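Local atomic coordinates of shikimate dehydrogenase (NADP(+)) (Thermotoga maritima, PDB entry 3U62), a protein that probably catalyses the reversible NADPH-linked reduction of 3-dehydroshikimate to shikimate, a step on the route to chorismate and the aromatic amino acids. Residues H30-E35 and G55-I60; T44-I49 and M67-P72; V137-R140 and R144-A147; T174-G177 and E182-V185. All blocks are in the same frame, centred on the assembly; numbering follows the deposited sequence.

Interaction 1: residues H30-E35 and G55-I60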
loop_
_atom_site.group_PDB
_atom_site.type_symbol
_atom_site.label_atom_id
_atom_site.label_comp_id
_atom_site.label_asym_id
_atom_site.label_seq_id
_atom_site.Cartn_x
_atom_site.Cartn_y
_atom_site.Cartn_z
ATOM N N HIS A 30 -5.262 -23.955 5.247
ATOM C CA HIS A 30 -5.574 -22.576 5.616
ATOM C C HIS A 30 -6.664 -21.967 4.736
ATOM O O HIS A 30 -6.895 -22.416 3.610
ATOM C CB HIS A 30 -4.313 -21.706 5.582
ATOM C CG HIS A 30 -3.134 -22.331 6.259
ATOM N ND1 HIS A 30 -3.185 -22.806 7.551
ATOM C CD2 HIS A 30 -1.876 -22.572 5.819
ATOM C CE1 HIS A 30 -2.009 -23.309 7.880
ATOM N NE2 HIS A 30 -1.197 -23.181 6.846
ATOM N N SER A 31 -7.325 -20.944 5.270
ATOM C CA SER A 31 -8.396 -20.245 4.569
ATOM C C SER A 31 -8.217 -18.733 4.685
ATOM O O SER A 31 -7.619 -18.242 5.646
ATOM C CB SER A 31 -9.755 -20.659 5.133
ATOM O OG SER A 31 -9.842 -20.383 6.523
ATOM N N TYR A 32 -8.740 -18.007 3.702
ATOM C CA TYR A 32 -8.663 -16.550 3.678
ATOM C C TYR A 32 -10.031 -15.965 3.333
ATOM O O TYR A 32 -10.592 -16.258 2.274
ATOM C CB TYR A 32 -7.609 -16.093 2.667
ATOM C CG TYR A 32 -7.143 -14.655 2.809
ATOM C CD1 TYR A 32 -5.878 -14.360 3.320
ATOM C CD2 TYR A 32 -7.957 -13.594 2.415
ATOM C CE1 TYR A 32 -5.440 -13.041 3.440
ATOM C CE2 TYR A 32 -7.532 -12.276 2.534
ATOM C CZ TYR A 32 -6.272 -12.006 3.045
ATOM O OH TYR A 32 -5.853 -10.702 3.161
ATOM N N GLY A 33 -10.557 -15.140 4.235
ATOM C CA GLY A 33 -11.873 -14.534 4.060
ATOM C C GLY A 33 -11.849 -13.023 3.933
ATOM O O GLY A 33 -10.843 -12.438 3.522
ATOM N N MET A 34 -12.970 -12.398 4.282
ATOM C CA MET A 34 -13.127 -10.947 4.187
ATOM C C MET A 34 -14.147 -10.443 5.199
ATOM O O MET A 34 -15.180 -11.077 5.428
ATOM C CB MET A 34 -13.539 -10.529 2.770
ATOM C CG MET A 34 -14.812 -11.195 2.244
ATOM S SD MET A 34 -15.502 -10.383 0.793
ATOM C CE MET A 34 -14.156 -10.571 -0.380
ATOM N N GLU A 35 -13.843 -9.300 5.807
ATOM C CA GLU A 35 -14.722 -8.687 6.794
ATOM C C GLU A 35 -14.812 -7.190 6.516
ATOM O O GLU A 35 -13.891 -6.429 6.844
ATOM C CB GLU A 35 -14.201 -8.943 8.217
ATOM C CG GLU A 35 -13.990 -10.421 8.580
ATOM C CD GLU A 35 -15.241 -11.114 9.112
ATOM O OE1 GLU A 35 -16.331 -10.503 9.103
ATOM O OE2 GLU A 35 -15.133 -12.282 9.547
ATOM N N GLY A 55 -4.629 -14.783 11.962
ATOM C CA GLY A 55 -4.023 -13.568 11.446
ATOM C C GLY A 55 -4.934 -12.928 10.426
ATOM O O GLY A 55 -5.946 -13.514 10.036
ATOM N N PHE A 56 -4.582 -11.719 10.003
ATOM C CA PHE A 56 -5.356 -11.012 8.993
ATOM C C PHE A 56 -4.603 -9.830 8.410
ATOM O O PHE A 56 -3.632 -9.342 8.992
ATOM C CB PHE A 56 -6.723 -10.557 9.543
ATOM C CG PHE A 56 -6.643 -9.695 10.778
ATOM C CD1 PHE A 56 -6.606 -8.306 10.675
ATOM C CD2 PHE A 56 -6.643 -10.271 12.045
ATOM C CE1 PHE A 56 -6.547 -7.508 11.815
ATOM C CE2 PHE A 56 -6.584 -9.481 13.190
ATOM C CZ PHE A 56 -6.537 -8.097 13.076
ATOM N N ASN A 57 -5.060 -9.387 7.243
ATOM C CA ASN A 57 -4.608 -8.136 6.671
ATOM C C ASN A 57 -5.605 -7.031 6.976
ATOM O O ASN A 57 -6.805 -7.282 7.121
ATOM C CB ASN A 57 -4.408 -8.270 5.161
ATOM C CG ASN A 57 -3.188 -9.096 4.805
ATOM O OD1 ASN A 57 -2.074 -8.808 5.241
ATOM N ND2 ASN A 57 -3.391 -10.132 3.998
ATOM N N ALA A 58 -5.097 -5.811 7.086
ATOM C CA ALA A 58 -5.935 -4.636 7.257
ATOM C C ALA A 58 -5.656 -3.673 6.117
ATOM O O ALA A 58 -4.498 -3.432 5.768
ATOM C CB ALA A 58 -5.652 -3.974 8.594
ATOM N N THR A 59 -6.718 -3.142 5.526
ATOM C CA THR A 59 -6.584 -2.091 4.525
ATOM C C THR A 59 -7.371 -0.864 4.994
ATOM O O THR A 59 -7.805 -0.815 6.149
ATOM C CB THR A 59 -7.001 -2.583 3.109
ATOM O OG1 THR A 59 -6.705 -1.573 2.136
ATOM C CG2 THR A 59 -8.486 -2.946 3.049
ATOM N N ILE A 60 -7.538 0.124 4.117
ATOM C CA ILE A 60 -8.296 1.331 4.455
ATOM C C ILE A 60 -9.702 0.988 4.958
ATOM O O ILE A 60 -10.338 0.064 4.439
ATOM C CB ILE A 60 -8.381 2.329 3.266
ATOM C CG1 ILE A 60 -8.999 1.665 2.025
ATOM C CG2 ILE A 60 -7.001 2.916 2.961
ATOM C CD1 ILE A 60 -9.581 2.644 1.014
#
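Tyr32 and Asn57 meet through the ends of their side chains, the two crossing at about a right angle. In polar terms the approach is close: Tyr32 OH lies 2.7 Å from the amide atom modelled as Asn57 ND2, which sits at the edge of the ring and near its plane. The ring and amide planes are turned 40° from each other. Besides the amide, Asn57 CB comes within 3.5 Å of Tyr32 OH; no apolar pair joins the segments. The reach depends on the Tyr32 torsion: CG stands anti to the backbone N (chi1 -163°), which sends the long ring across toward 55-58, although the nearest CA pair, Tyr32 and Phe56, is 8.4 Å apart. Tyr32 also stacks on Tyr19 and touches Phe3 and Ile5 of the strand in between. A leucine here would probably leave the Asn57 amide without the hydroxyl it faces and Tyr19 without its stacking ring. The arrangement belongs to the mixed sheet of the substrate-binding domain, where strands 31-36 and 55-58 run parallel to strand 2-7 and flank it: Tyr32 reaches over strand 2-7 from the outermost strand 31-36 to strand 55-58, on the face lined by helix 15-26, close to Ser15 of the predicted shikimate site.

Interaction 2: residues T44-I49 and M67-P72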
loop_
_atom_site.group_PDB
_atom_site.type_symbol
_atom_site.label_atom_id
_atom_site.label_comp_id
_atom_site.label_asym_id
_atom_site.label_seq_id
_atom_site.Cartn_x
_atom_site.Cartn_y
_atom_site.Cartn_z
ATOM N N THR A 44 -16.106 -2.673 18.408
ATOM C CA THR A 44 -16.823 -3.865 18.830
ATOM C C THR A 44 -16.473 -5.074 17.951
ATOM O O THR A 44 -16.219 -6.167 18.467
ATOM C CB THR A 44 -18.350 -3.619 18.848
ATOM O OG1 THR A 44 -18.642 -2.497 19.694
ATOM C CG2 THR A 44 -19.085 -4.834 19.377
ATOM N N GLU A 45 -16.442 -4.867 16.635
ATOM C CA GLU A 45 -16.266 -5.967 15.678
ATOM C C GLU A 45 -14.838 -6.505 15.551
ATOM O O GLU A 45 -14.649 -7.648 15.129
ATOM C CB GLU A 45 -16.836 -5.601 14.298
ATOM C CG GLU A 45 -18.345 -5.299 14.279
ATOM C CD GLU A 45 -19.208 -6.443 14.805
ATOM O OE1 GLU A 45 -18.960 -7.615 14.433
ATOM O OE2 GLU A 45 -20.145 -6.170 15.587
ATOM N N ILE A 46 -13.840 -5.696 15.916
ATOM C CA ILE A 46 -12.437 -6.139 15.873
ATOM C C ILE A 46 -12.127 -7.202 16.934
ATOM O O ILE A 46 -11.250 -8.044 16.731
ATOM C CB ILE A 46 -11.416 -4.950 15.954
ATOM C CG1 ILE A 46 -9.990 -5.405 15.601
ATOM C CG2 ILE A 46 -11.438 -4.283 17.328
ATOM C CD1 ILE A 46 -9.799 -5.845 14.152
ATOM N N ARG A 47 -12.855 -7.168 18.047
ATOM C CA ARG A 47 -12.665 -8.141 19.124
ATOM C C ARG A 47 -13.056 -9.551 18.672
ATOM O O ARG A 47 -12.394 -10.530 19.028
ATOM C CB ARG A 47 -13.426 -7.710 20.380
ATOM C CG ARG A 47 -12.908 -6.397 20.961
ATOM C CD ARG A 47 -13.843 -5.785 21.992
ATOM N NE ARG A 47 -13.536 -4.369 22.199
ATOM C CZ ARG A 47 -12.675 -3.899 23.100
ATOM N NH1 ARG A 47 -12.024 -4.729 23.909
ATOM N NH2 ARG A 47 -12.469 -2.592 23.197
ATOM N N ARG A 48 -14.123 -9.633 17.878
ATOM C CA ARG A 48 -14.558 -10.878 17.243
ATOM C C ARG A 48 -13.496 -11.405 16.268
ATOM O O ARG A 48 -13.193 -12.600 16.257
ATOM C CB ARG A 48 -15.890 -10.646 16.519
ATOM C CG ARG A 48 -16.447 -11.858 15.783
ATOM C CD ARG A 48 -17.726 -11.526 15.020
ATOM N NE ARG A 48 -17.509 -10.586 13.918
ATOM C CZ ARG A 48 -17.166 -10.931 12.678
ATOM N NH1 ARG A 48 -16.984 -12.209 12.354
ATOM N NH2 ARG A 48 -16.997 -9.987 11.755
ATOM N N ILE A 49 -12.947 -10.498 15.460
ATOM C CA ILE A 49 -11.902 -10.816 14.483
ATOM C C ILE A 49 -10.661 -11.394 15.162
ATOM O O ILE A 49 -10.098 -12.389 14.697
ATOM C CB ILE A 49 -11.506 -9.561 13.639
ATOM C CG1 ILE A 49 -12.715 -9.001 12.869
ATOM C CG2 ILE A 49 -10.328 -9.871 12.685
ATOM C CD1 ILE A 49 -13.428 -10.002 11.964
ATOM N N MET A 67 -3.991 -0.690 15.329
ATOM C CA MET A 67 -2.781 -0.652 16.154
ATOM C C MET A 67 -3.057 -0.730 17.650
ATOM O O MET A 67 -2.275 -1.323 18.397
ATOM C CB MET A 67 -1.972 0.609 15.863
ATOM C CG MET A 67 -1.437 0.683 14.450
ATOM S SD MET A 67 -0.331 2.081 14.250
ATOM C CE MET A 67 1.140 1.466 15.102
ATOM N N ARG A 68 -4.166 -0.130 18.079
ATOM C CA ARG A 68 -4.560 -0.123 19.486
ATOM C C ARG A 68 -4.873 -1.531 20.007
ATOM O O ARG A 68 -4.801 -1.783 21.213
ATOM C CB ARG A 68 -5.765 0.803 19.696
ATOM C CG ARG A 68 -6.071 1.116 21.158
ATOM C CD ARG A 68 -7.434 1.760 21.354
ATOM N NE ARG A 68 -7.541 2.327 22.698
ATOM C CZ ARG A 68 -8.661 2.778 23.259
ATOM N NH1 ARG A 68 -9.815 2.738 22.603
ATOM N NH2 ARG A 68 -8.625 3.272 24.491
ATOM N N TYR A 69 -5.194 -2.444 19.095
ATOM C CA TYR A 69 -5.685 -3.771 19.469
ATOM C C TYR A 69 -4.643 -4.882 19.341
ATOM O O TYR A 69 -4.918 -6.040 19.667
ATOM C CB TYR A 69 -6.945 -4.108 18.666
ATOM C CG TYR A 69 -8.045 -3.086 18.842
ATOM C CD1 TYR A 69 -8.126 -1.971 18.010
ATOM C CD2 TYR A 69 -8.995 -3.222 19.857
ATOM C CE1 TYR A 69 -9.127 -1.022 18.174
ATOM C CE2 TYR A 69 -10.004 -2.277 20.028
ATOM C CZ TYR A 69 -10.062 -1.180 19.180
ATOM O OH TYR A 69 -11.052 -0.239 19.336
ATOM N N VAL A 70 -3.448 -4.521 18.877
ATOM C CA VAL A 70 -2.340 -5.469 18.728
ATOM C C VAL A 70 -1.042 -4.870 19.275
ATOM O O VAL A 70 -1.017 -3.713 19.700
ATOM C CB VAL A 70 -2.142 -5.909 17.245
ATOM C CG1 VAL A 70 -3.347 -6.694 16.733
ATOM C CG2 VAL A 70 -1.838 -4.711 16.344
ATOM N N GLU A 71 0.026 -5.666 19.273
ATOM C CA GLU A 71 1.355 -5.182 19.632
ATOM C C GLU A 71 2.153 -4.936 18.350
ATOM O O GLU A 71 2.636 -5.888 17.727
ATOM C CB GLU A 71 2.067 -6.189 20.544
ATOM C CG GLU A 71 3.439 -5.745 21.034
ATOM C CD GLU A 71 4.113 -6.798 21.891
ATOM O OE1 GLU A 71 3.783 -6.887 23.093
ATOM O OE2 GLU A 71 4.976 -7.534 21.361
ATOM N N PRO A 72 2.281 -3.660 17.940
ATOM C CA PRO A 72 2.941 -3.364 16.670
ATOM C C PRO A 72 4.460 -3.481 16.731
ATOM O O PRO A 72 5.064 -3.253 17.784
ATOM C CB PRO A 72 2.531 -1.915 16.392
ATOM C CG PRO A 72 2.280 -1.328 17.730
ATOM C CD PRO A 72 1.780 -2.440 18.604
#
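The backbones come nearest at Ile46, on helix 42-52, and Tyr69, in the segment leading to strand 71-72, their CA atoms 8.0 Å apart. Ile46 carries the contact with one methyl: CG2 stands over the centre of the Tyr69 ring, 3.6 Å from the centroid and 11° off the normal, a CH-pi arrangement. Because CG1 of Ile46 is anti to the backbone N (chi1 -168°), CG2 takes the place between N and carbonyl carbon and faces the ring. Arg47 approaches the same ring differently. Its extended chain brings NH2 to the ring edge, 4.0 Å from Tyr69 CE2, and that edge in turn lies over one face of the guanidinium, the two planes being 89° apart. The polar ends share an acceptor outside both segments: Asp43 OD2 takes a hydrogen bond from Tyr69 OH and a salt bridge from Arg47 NH2, which helps fix both groups. Farther round the helix, Arg48 NE and Glu45 OE1 form a salt bridge at 3.3 Å whose hydrogen bond is weak. Leu50 and Val66 extend the apolar surroundings. Here the crossover helix of a beta-alpha-beta unit, joining strands 31-36 and 55-58 of the substrate-binding domain, receives the segment that precedes the outermost strand 71-72.

Interaction 3: residues V137-R140 and R144-A147. With SO4 (sulfate ion), chain E; SO4 (sulfate ion), chain D.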
loop_
_atom_site.group_PDB
_atom_site.type_symbol
_atom_site.label_atom_id
_atom_site.label_comp_id
_atom_site.label_asym_id
_atom_site.label_seq_id
_atom_site.Cartn_x
_atom_site.Cartn_y
_atom_site.Cartn_z
ATOM N N VAL A 137 5.255 15.744 0.313
ATOM C CA VAL A 137 3.926 15.171 0.471
ATOM C C VAL A 137 2.877 16.187 0.031
ATOM O O VAL A 137 2.919 17.351 0.430
ATOM C CB VAL A 137 3.669 14.718 1.931
ATOM C CG1 VAL A 137 2.224 14.268 2.126
ATOM C CG2 VAL A 137 4.626 13.602 2.319
ATOM N N VAL A 138 1.952 15.737 -0.812
ATOM C CA VAL A 138 0.819 16.548 -1.237
ATOM C C VAL A 138 -0.447 15.815 -0.814
ATOM O O VAL A 138 -0.734 14.727 -1.316
ATOM C CB VAL A 138 0.824 16.779 -2.768
ATOM C CG1 VAL A 138 -0.361 17.629 -3.193
ATOM C CG2 VAL A 138 2.123 17.436 -3.206
ATOM N N ASN A 139 -1.193 16.394 0.122
ATOM C CA ASN A 139 -2.377 15.718 0.649
ATOM C C ASN A 139 -3.609 16.611 0.811
ATOM O O ASN A 139 -3.553 17.822 0.575
ATOM C CB ASN A 139 -2.045 14.972 1.950
ATOM C CG ASN A 139 -2.082 15.870 3.172
ATOM O OD1 ASN A 139 -1.431 16.916 3.217
ATOM N ND2 ASN A 139 -2.845 15.459 4.179
ATOM N N ARG A 140 -4.714 15.994 1.223
ATOM C CA ARG A 140 -6.017 16.649 1.232
ATOM C C ARG A 140 -6.482 17.083 2.620
ATOM O O ARG A 140 -7.041 18.174 2.768
ATOM C CB ARG A 140 -7.070 15.737 0.594
ATOM C CG ARG A 140 -6.838 15.456 -0.888
ATOM C CD ARG A 140 -7.607 14.227 -1.360
ATOM N NE ARG A 140 -7.148 13.003 -0.698
ATOM C CZ ARG A 140 -7.684 11.796 -0.878
ATOM N NH1 ARG A 140 -8.709 11.629 -1.704
ATOM N NH2 ARG A 140 -7.190 10.752 -0.226
ATOM N N ARG A 144 -4.524 14.234 8.662
ATOM C CA ARG A 144 -3.485 13.313 8.191
ATOM C C ARG A 144 -2.122 13.978 8.035
ATOM O O ARG A 144 -1.085 13.330 8.240
ATOM C CB ARG A 144 -3.903 12.636 6.887
ATOM C CG ARG A 144 -4.947 11.555 7.087
ATOM C CD ARG A 144 -5.381 10.935 5.781
ATOM N NE ARG A 144 -6.298 9.824 6.021
ATOM C CZ ARG A 144 -6.927 9.137 5.072
ATOM N NH1 ARG A 144 -6.749 9.437 3.792
ATOM N NH2 ARG A 144 -7.739 8.144 5.406
ATOM N N ALA A 145 -2.122 15.258 7.666
ATOM C CA ALA A 145 -0.889 16.037 7.593
ATOM C C ALA A 145 -0.257 16.182 8.978
ATOM O O ALA A 145 0.971 16.184 9.108
ATOM C CB ALA A 145 -1.154 17.405 6.980
ATOM N N LYS A 146 -1.101 16.296 10.002
ATOM C CA LYS A 146 -0.630 16.447 11.380
ATOM C C LYS A 146 -0.151 15.129 12.000
ATOM O O LYS A 146 0.542 15.133 13.021
ATOM C CB LYS A 146 -1.691 17.130 12.249
ATOM C CG LYS A 146 -1.834 18.618 11.949
ATOM C CD LYS A 146 -2.900 19.287 12.797
ATOM C CE LYS A 146 -2.932 20.788 12.524
ATOM N NZ LYS A 146 -4.029 21.474 13.275
ATOM N N ALA A 147 -0.514 14.012 11.372
ATOM C CA ALA A 147 -0.036 12.696 11.789
ATOM C C ALA A 147 1.340 12.374 11.197
ATOM O O ALA A 147 1.963 11.377 11.574
ATOM C CB ALA A 147 -1.050 11.621 11.413
HETATM S S SO4 E . -5.138 12.549 2.374
HETATM O O1 SO4 E . -6.556 12.200 2.402
HETATM O O2 SO4 E . -4.856 13.527 3.423
HETATM O O3 SO4 E . -4.805 13.127 1.076
HETATM O O4 SO4 E . -4.335 11.348 2.590
HETATM S S SO4 D . -7.746 6.927 0.671
HETATM O O1 SO4 D . -9.128 6.711 1.097
HETATM O O2 SO4 D . -6.954 7.427 1.795
HETATM O O3 SO4 D . -7.718 7.905 -0.414
HETATM O O4 SO4 D . -7.176 5.666 0.207
#
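The guanidinium groups of Arg140 and Arg144 meet two sulfate ions, mostly at their edges. At the Arg140 edge, near its plane, lie O3 of the chain E sulfate and O3 of the chain D sulfate; at the Arg144 edge lie O2 of the chain D sulfate and Arg140 NH2, while O1 of the chain E sulfate approaches obliquely. Arg140 NE gives an almost straight bond to O3 of the chain E sulfate (2.9 Å, 176°), and Arg140 NH2 turns to O3 of the chain D sulfate (2.9 Å, 159°). The chain, bent at chi3 (-64°), lets one guanidinium serve both ions. Arg144 runs extended from CG to NE, so that NH1 reaches O2 of the chain D sulfate at 2.8 Å and makes weak bonds to O1 and O4 of the chain E sulfate. The two arginines, NH2 to NH1 4.3 Å apart, are thus joined by the anions between them. Asn139 ND2 adds a bond to O2 of the chain E sulfate at 2.9 Å, and the backbone N of Arg140 gives one to O3 of the same ion at 2.9 Å. On the protein side, Asn139 OD1 packs on Ala145 CB (3.8 Å). A leucine in place of Arg144 would probably leave both sulfates short of a donor and of positive charge. Ala116 N and Thr141 OG1 complete the grip on the chain E sulfate. An Asn-Arg-Thr sequence ending a Rossmann fold's second strand, then another arginine, is characteristic of NADP(H)-dependent shikimate dehydrogenases; the chain E sulfate probably marks the cofactor's 2'-phosphate site.

Interaction 4: residues T174-G177 and E182-V185. With SO4 (sulfate ion), chain D.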
loop_
_atom_site.group_PDB
_atom_site.type_symbol
_atom_site.label_atom_id
_atom_site.label_comp_id
_atom_site.label_asym_id
_atom_site.label_seq_id
_atom_site.Cartn_x
_atom_site.Cartn_y
_atom_site.Cartn_z
ATOM N N THR A 174 -3.200 7.478 -2.663
ATOM C CA THR A 174 -4.614 7.673 -2.343
ATOM C C THR A 174 -5.495 6.708 -3.130
ATOM O O THR A 174 -5.006 5.941 -3.968
ATOM C CB THR A 174 -5.083 9.117 -2.658
ATOM O OG1 THR A 174 -5.131 9.309 -4.080
ATOM C CG2 THR A 174 -4.155 10.150 -2.037
ATOM N N SER A 175 -6.795 6.761 -2.859
ATOM C CA SER A 175 -7.775 5.990 -3.613
ATOM C C SER A 175 -8.250 6.726 -4.871
ATOM O O SER A 175 -9.092 6.209 -5.608
ATOM C CB SER A 175 -8.965 5.619 -2.727
ATOM O OG SER A 175 -8.601 4.650 -1.760
ATOM N N VAL A 176 -7.718 7.926 -5.112
ATOM C CA VAL A 176 -8.042 8.689 -6.322
ATOM C C VAL A 176 -7.522 7.941 -7.549
ATOM O O VAL A 176 -6.310 7.764 -7.713
ATOM C CB VAL A 176 -7.465 10.131 -6.288
ATOM C CG1 VAL A 176 -7.775 10.872 -7.591
ATOM C CG2 VAL A 176 -8.020 10.907 -5.098
ATOM N N GLY A 177 -8.451 7.506 -8.401
ATOM C CA GLY A 177 -8.112 6.706 -9.576
ATOM C C GLY A 177 -8.817 5.361 -9.594
ATOM O O GLY A 177 -8.959 4.746 -10.654
ATOM N N GLU A 182 -9.274 11.614 -11.792
ATOM C CA GLU A 182 -7.991 12.195 -12.175
ATOM C C GLU A 182 -7.439 13.089 -11.073
ATOM O O GLU A 182 -8.196 13.765 -10.372
ATOM C CB GLU A 182 -8.137 13.021 -13.454
ATOM C CG GLU A 182 -8.514 12.222 -14.689
ATOM C CD GLU A 182 -8.658 13.090 -15.923
ATOM O OE1 GLU A 182 -7.779 13.947 -16.168
ATOM O OE2 GLU A 182 -9.652 12.911 -16.659
ATOM N N LEU A 183 -6.117 13.085 -10.926
ATOM C CA LEU A 183 -5.436 14.012 -10.029
ATOM C C LEU A 183 -5.184 15.338 -10.748
ATOM O O LEU A 183 -4.974 15.351 -11.965
ATOM C CB LEU A 183 -4.116 13.410 -9.532
ATOM C CG LEU A 183 -4.198 12.308 -8.467
ATOM C CD1 LEU A 183 -2.894 11.527 -8.406
ATOM C CD2 LEU A 183 -4.548 12.881 -7.094
ATOM N N PRO A 184 -5.203 16.462 -10.001
ATOM C CA PRO A 184 -4.960 17.776 -10.602
ATOM C C PRO A 184 -3.485 18.002 -10.955
ATOM O O PRO A 184 -2.782 18.759 -10.275
ATOM C CB PRO A 184 -5.430 18.752 -9.517
ATOM C CG PRO A 184 -5.274 18.003 -8.245
ATOM C CD PRO A 184 -5.540 16.563 -8.566
ATOM N N VAL A 185 -3.031 17.339 -12.015
ATOM C CA VAL A 185 -1.656 17.461 -12.491
ATOM C C VAL A 185 -1.625 17.434 -14.023
ATOM O O VAL A 185 -2.286 16.605 -14.655
ATOM C CB VAL A 185 -0.715 16.387 -11.852
ATOM C CG1 VAL A 185 -1.185 14.962 -12.163
ATOM C CG2 VAL A 185 0.739 16.595 -12.277
HETATM S S SO4 D . -7.746 6.927 0.671
HETATM O O1 SO4 D . -9.128 6.711 1.097
HETATM O O2 SO4 D . -6.954 7.427 1.795
HETATM O O3 SO4 D . -7.718 7.905 -0.414
HETATM O O4 SO4 D . -7.176 5.666 0.207
#
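Val176 and Leu183 meet inside one loop of the Rossmann-fold cofactor domain, the loop that follows strand 169-172, and the turn holding Val176 is an ST turn. The packed part is small and apolar. Val176 CG1 lies 3.8 Å from Leu183 CD2, the two side chains meeting at a slant, and the same methyl rests 4.0 Å from the carbonyl oxygen Glu182 O. Val176 has CG1 anti to the backbone N (chi1 178°), and this turns that methyl to the second segment. Leu183 continues inward, touching Leu160, Leu206 and Val114, so the loop is pinned against the sheet and two helices. The other side is loose: Glu182 is exposed and its CB points away from the first segment, its backbone O making the contact, and no hydrogen bond links the two segments. Each instead holds its own shape. Val176 N donates to Thr174 OG1 at 3.1 Å, closing the ST turn, while Val185 N reaches Leu183 O at 2.8 Å round Pro184, an inverse gamma turn. Within the ST turn, its middle residue binds an ion that Arg140 and Arg144 also hold: Ser175 N gives O3 of the chain D sulfate a bond of 2.9 Å, and Ser175 OG lies 2.6 Å from its O4.

From the N terminus, interaction 1 opens first, and its segments alternate with those of interaction 2, so the two loops cross rather than nest. Interaction 1 closes over helix 42-52, interaction 2 over strand 55-58. They touch through the salt bridge Glu35 to Arg48 and through Phe56 packed on Ile46 and Ile49, binding helix to sheet in the substrate-binding domain. Interaction 3 then closes a short strand-to-helix turn in the cofactor domain, and interaction 4 a loop after strand 169-172. Both hold the chain D sulfate, and Arg140 rests on Thr174 and Val176. Ile60 on Ser175 joins interactions 1 and 4 across the two domains.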